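Local coordinates for protein HTH-type dhaKLM operon transcriptional activator DhaS (PDB 2IU5) that activates transcription of the dhaKLM operon, together with DhaQ and in response to dihydroxyacetone, by binding an inverted repeat at the promoter, at residues F114-Q117 against W118-L122; Y80-Q83 against N84-L88. The protein carries 1 engineered substitution. All coordinates share one frame; numbering follows the deposited sequence.

Interaction 1. Residues F114-Q117 against W118-L122; sequences FLIQ and WENLL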
loop_
_atom_site.group_PDB
_atom_site.type_symbol
_atom_site.label_atom_id
_atom_site.label_comp_id
_atom_site.label_asym_id
_atom_site.label_seq_id
_atom_site.Cartn_x
_atom_site.Cartn_y
_atom_site.Cartn_z
ATOM N N PHE A 114 -0.143 9.017 6.341
ATOM C CA PHE A 114 -0.055 9.330 4.900
ATOM C C PHE A 114 -1.163 8.529 4.190
ATOM O O PHE A 114 -1.883 9.055 3.322
ATOM C CB PHE A 114 1.342 8.945 4.407
ATOM C CG PHE A 114 1.724 9.482 3.049
ATOM C CD1 PHE A 114 1.677 10.843 2.732
ATOM C CD2 PHE A 114 2.147 8.587 2.073
ATOM C CE1 PHE A 114 2.049 11.287 1.449
ATOM C CE2 PHE A 114 2.519 9.023 0.799
ATOM C CZ PHE A 114 2.473 10.370 0.485
ATOM N N LEU A 115 -1.299 7.264 4.572
ATOM C CA LEU A 115 -2.311 6.414 3.962
ATOM C C LEU A 115 -3.689 7.000 4.217
ATOM O O LEU A 115 -4.518 7.052 3.317
ATOM C CB LEU A 115 -2.206 4.971 4.462
ATOM C CG LEU A 115 -3.342 4.051 3.997
ATOM C CD1 LEU A 115 -3.266 3.868 2.480
ATOM C CD2 LEU A 115 -3.242 2.711 4.720
ATOM N N ILE A 116 -3.924 7.440 5.447
ATOM C CA ILE A 116 -5.216 8.035 5.789
ATOM C C ILE A 116 -5.500 9.263 4.913
ATOM O O ILE A 116 -6.646 9.474 4.501
ATOM C CB ILE A 116 -5.263 8.380 7.271
ATOM C CG1 ILE A 116 -5.391 7.098 8.106
ATOM C CG2 ILE A 116 -6.468 9.278 7.531
ATOM C CD1 ILE A 116 -5.271 7.324 9.609
ATOM N N GLN A 117 -4.476 10.059 4.618
ATOM C CA GLN A 117 -4.639 11.208 3.707
ATOM C C GLN A 117 -5.142 10.791 2.325
ATOM O O GLN A 117 -6.041 11.419 1.746
ATOM C CB GLN A 117 -3.361 12.012 3.607
ATOM C CG GLN A 117 -2.850 12.433 4.986
ATOM C CD GLN A 117 -3.978 12.884 5.873
ATOM O OE1 GLN A 117 -4.698 13.851 5.573
ATOM N NE2 GLN A 117 -4.156 12.188 6.992
ATOM N N TRP A 118 -4.551 9.713 1.819
ATOM C CA TRP A 118 -4.987 9.182 0.522
ATOM C C TRP A 118 -6.390 8.633 0.596
ATOM O O TRP A 118 -7.169 8.770 -0.364
ATOM C CB TRP A 118 -3.982 8.153 -0.033
ATOM C CG TRP A 118 -2.707 8.828 -0.426
ATOM C CD1 TRP A 118 -1.493 8.690 0.175
ATOM C CD2 TRP A 118 -2.511 9.760 -1.512
ATOM N NE1 TRP A 118 -0.562 9.467 -0.458
ATOM C CE2 TRP A 118 -1.153 10.137 -1.493
ATOM C CE3 TRP A 118 -3.348 10.312 -2.487
ATOM C CZ2 TRP A 118 -0.616 11.033 -2.414
ATOM C CZ3 TRP A 118 -2.806 11.207 -3.406
ATOM C CH2 TRP A 118 -1.458 11.556 -3.356
ATOM N N GLU A 119 -6.722 8.014 1.724
ATOM C CA GLU A 119 -8.096 7.582 1.921
ATOM C C GLU A 119 -9.058 8.767 1.913
ATOM O O GLU A 119 -10.172 8.651 1.392
ATOM C CB GLU A 119 -8.230 6.709 3.160
ATOM C CG GLU A 119 -7.508 5.370 2.979
ATOM C CD GLU A 119 -7.588 4.460 4.171
ATOM O OE1 GLU A 119 -7.944 4.923 5.285
ATOM O OE2 GLU A 119 -7.281 3.258 3.972
ATOM N N ASN A 120 -8.613 9.886 2.483
ATOM C CA ASN A 120 -9.488 11.056 2.553
ATOM C C ASN A 120 -9.671 11.559 1.115
ATOM O O ASN A 120 -10.773 11.948 0.732
ATOM C CB ASN A 120 -8.846 12.124 3.446
ATOM C CG ASN A 120 -8.986 11.796 4.932
ATOM O OD1 ASN A 120 -9.695 10.880 5.321
ATOM N ND2 ASN A 120 -8.287 12.564 5.761
ATOM N N LEU A 121 -8.593 11.538 0.332
ATOM C CA LEU A 121 -8.695 11.946 -1.075
ATOM C C LEU A 121 -9.690 11.037 -1.806
ATOM O O LEU A 121 -10.579 11.527 -2.509
ATOM C CB LEU A 121 -7.324 11.939 -1.752
ATOM C CG LEU A 121 -7.425 12.311 -3.238
ATOM C CD1 LEU A 121 -8.080 13.661 -3.524
ATOM C CD2 LEU A 121 -6.119 12.153 -3.969
ATOM N N LEU A 122 -9.573 9.716 -1.643
ATOM C CA LEU A 122 -10.544 8.835 -2.316
ATOM C C LEU A 122 -11.996 9.078 -1.880
ATOM O O LEU A 122 -12.913 9.009 -2.683
ATOM C CB LEU A 122 -10.164 7.357 -2.202
ATOM C CG LEU A 122 -9.331 6.799 -3.351
ATOM C CD1 LEU A 122 -10.171 6.686 -4.617
ATOM C CD2 LEU A 122 -8.062 7.608 -3.569
HETATM O O HOH W 1 -6.565 15.360 6.629
#
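W118 meets F114 one turn back along helix 110-132, in the all-helical C-terminal region of this TetR-family regulator. The pair forms a T-shaped stack: the indole turns its N-H edge to the phenyl face, with planes at 86°. NE1 of W118 lies 3.3 Å from CZ of F114, over the face but displaced toward the rim. With CG anti to the backbone N (chi1 -166°), the F114 side chain points the same way as that of W118, which brings its ring level with the indole. A large, flat tryptophan suits this buried place, where one side chain can reach helices 82-95 and 139-163 as well as meet F114. Replacing F114 by an alanine is likely to open a gap beside the indole and leave NE1 of W118 without this aromatic face.

The bend of Q117 at chi2 (-42°) brings its amide back along the helix, where NE2 donates to F113 O and OE1 accepts a 2.6 Å hydrogen bond from water 1. E119 suits a partly exposed flank: its aliphatic CG lies 3.4 Å from L115 O, and the extended chain carries the carboxylate past the leucine, OE2 4.0 Å from L115 CG. From the amide of N120, standing nearly perpendicular to that of Q117, ND2 gives water 1 a weak hydrogen bond of 3.4 Å.

Interaction 2. Residues Y80-Q83 against N84-L88; sequences YGWQ and NELLL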
loop_
_atom_site.group_PDB
_atom_site.type_symbol
_atom_site.label_atom_id
_atom_site.label_comp_id
_atom_site.label_asym_id
_atom_site.label_seq_id
_atom_site.Cartn_x
_atom_site.Cartn_y
_atom_site.Cartn_z
ATOM N N TYR A 80 -16.583 20.374 -8.343
ATOM C CA TYR A 80 -15.987 19.142 -8.859
ATOM C C TYR A 80 -14.488 19.283 -8.880
ATOM O O TYR A 80 -13.873 19.715 -9.862
ATOM C CB TYR A 80 -16.577 18.675 -10.204
ATOM C CG TYR A 80 -16.021 17.365 -10.758
ATOM C CD1 TYR A 80 -16.581 16.137 -10.412
ATOM C CD2 TYR A 80 -14.929 17.357 -11.631
ATOM C CE1 TYR A 80 -16.071 14.928 -10.922
ATOM C CE2 TYR A 80 -14.418 16.170 -12.140
ATOM C CZ TYR A 80 -14.990 14.956 -11.785
ATOM O OH TYR A 80 -14.471 13.787 -12.301
ATOM N N GLY A 81 -13.914 18.907 -7.753
ATOM C CA GLY A 81 -12.581 19.351 -7.483
ATOM C C GLY A 81 -11.517 18.280 -7.430
ATOM O O GLY A 81 -10.341 18.628 -7.391
ATOM N N TRP A 82 -11.868 16.993 -7.423
ATOM C CA TRP A 82 -10.862 16.023 -7.023
ATOM C C TRP A 82 -9.679 15.950 -7.978
ATOM O O TRP A 82 -8.555 15.706 -7.528
ATOM C CB TRP A 82 -11.427 14.649 -6.744
ATOM C CG TRP A 82 -11.814 13.812 -7.912
ATOM C CD1 TRP A 82 -13.061 13.667 -8.394
ATOM C CD2 TRP A 82 -10.955 13.000 -8.738
ATOM N NE1 TRP A 82 -13.061 12.808 -9.484
ATOM C CE2 TRP A 82 -11.777 12.391 -9.707
ATOM C CE3 TRP A 82 -9.582 12.735 -8.751
ATOM C CZ2 TRP A 82 -11.281 11.530 -10.683
ATOM C CZ3 TRP A 82 -9.085 11.865 -9.733
ATOM C CH2 TRP A 82 -9.937 11.279 -10.679
ATOM N N GLN A 83 -9.932 16.160 -9.272
ATOM C CA GLN A 83 -8.831 16.031 -10.223
ATOM C C GLN A 83 -7.855 17.180 -9.993
ATOM O O GLN A 83 -6.642 16.975 -10.046
ATOM C CB GLN A 83 -9.305 15.993 -11.680
ATOM C CG GLN A 83 -10.212 14.791 -11.929
ATOM C CD GLN A 83 -10.525 14.575 -13.384
ATOM O OE1 GLN A 83 -9.690 14.824 -14.263
ATOM N NE2 GLN A 83 -11.738 14.108 -13.648
ATOM N N ASN A 84 -8.373 18.379 -9.733
ATOM C CA ASN A 84 -7.495 19.523 -9.424
ATOM C C ASN A 84 -6.786 19.306 -8.085
ATOM O O ASN A 84 -5.608 19.615 -7.924
ATOM C CB ASN A 84 -8.325 20.818 -9.411
ATOM C CG ASN A 84 -8.844 21.181 -10.794
ATOM O OD1 ASN A 84 -8.203 20.837 -11.781
ATOM N ND2 ASN A 84 -9.994 21.870 -10.880
ATOM N N GLU A 85 -7.496 18.764 -7.107
ATOM C CA GLU A 85 -6.869 18.522 -5.810
ATOM C C GLU A 85 -5.742 17.509 -5.867
ATOM O O GLU A 85 -4.678 17.688 -5.247
ATOM C CB GLU A 85 -7.937 18.092 -4.803
ATOM C CG GLU A 85 -8.834 19.274 -4.520
ATOM C CD GLU A 85 -10.302 18.916 -4.407
ATOM O OE1 GLU A 85 -10.616 17.708 -4.273
ATOM O OE2 GLU A 85 -11.134 19.850 -4.453
ATOM N N LEU A 86 -5.953 16.433 -6.610
ATOM C CA LEU A 86 -4.895 15.459 -6.799
ATOM C C LEU A 86 -3.659 16.098 -7.423
ATOM O O LEU A 86 -2.545 15.852 -6.946
ATOM C CB LEU A 86 -5.398 14.289 -7.645
ATOM C CG LEU A 86 -4.289 13.331 -8.058
ATOM C CD1 LEU A 86 -3.634 12.663 -6.832
ATOM C CD2 LEU A 86 -4.930 12.281 -8.999
ATOM N N LEU A 87 -3.830 16.902 -8.465
ATOM C CA LEU A 87 -2.691 17.591 -9.084
ATOM C C LEU A 87 -1.968 18.448 -8.052
ATOM O O LEU A 87 -0.742 18.389 -7.927
ATOM C CB LEU A 87 -3.125 18.439 -10.274
ATOM C CG LEU A 87 -1.999 19.259 -10.905
ATOM C CD1 LEU A 87 -0.900 18.325 -11.417
ATOM C CD2 LEU A 87 -2.608 20.115 -12.030
ATOM N N LEU A 88 -2.712 19.251 -7.306
ATOM C CA LEU A 88 -2.053 20.117 -6.316
ATOM C C LEU A 88 -1.367 19.337 -5.202
ATOM O O LEU A 88 -0.298 19.731 -4.717
ATOM C CB LEU A 88 -3.016 21.173 -5.783
ATOM C CG LEU A 88 -3.484 22.100 -6.923
ATOM C CD1 LEU A 88 -4.308 23.246 -6.379
ATOM C CD2 LEU A 88 -2.313 22.640 -7.774
HETATM O O HOH W 2 -11.300 18.617 -10.585
#
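E85 folds back beneath G81 where a loop gives way to the first turn of helix 82-95, in the all-helical C-terminal region of this TetR-family protein. Backbone bonds set the first turn: E85 N donates to G81 O at 2.9 Å, almost straight in line with the carbonyl, and L86 N to W82 O follows. Water 2 extends the polar network, donating to Y80 O and accepting from N84 N.

Among the charged and polar side chains, E85 is bent at chi2 (140°), which lays its carboxylate against the backbone, OE1 3.2 Å from W82 CA. Glycine suits the place because a side chain on G81 would run into OE2. The buried carboxylate has partners beyond these segments: OE1 makes a salt bridge with K124 and OE2 accepts from N76. The amide of Q83 reaches the other way, NE2 donating 3.1 Å to Y80 OH, which lies near the amide plane; that hydroxyl and W82 NE1 both bond Q129.

The apolar contacts centre on W82. Its CG sits between the backbone N and the carbonyl carbon (chi1 75°), which swings the indole beneath Q83, whose CG stands 3.5 Å above the ring plane, over its centre. L86, a leucine filling the helix interface, meets the indole at its edge, CD2 lying 4.2 Å from W82 CZ3.

Overall arrangement
Interactions 1 and 2 each lie within the C-terminal region, one in the first half of helix 110-132, the other at the start of helix 82-95, with centres about 13 Å apart. The two helices pack together, so the contacts join directly: L86 of interaction 2 meets both W118 and L121 of interaction 1, its CD1 3.8 Å from W118 CZ3. Both contacts are partly buried. Interaction 1, nearer the centre of the chain, has a buried aromatic pair, with water bound between buried Q117 and partly exposed N120. Interaction 2, farther out where the loop turns into helix, relies more on polar groups, including a buried carboxylate whose salt-bridge partner, K124, also belongs to helix 110-132.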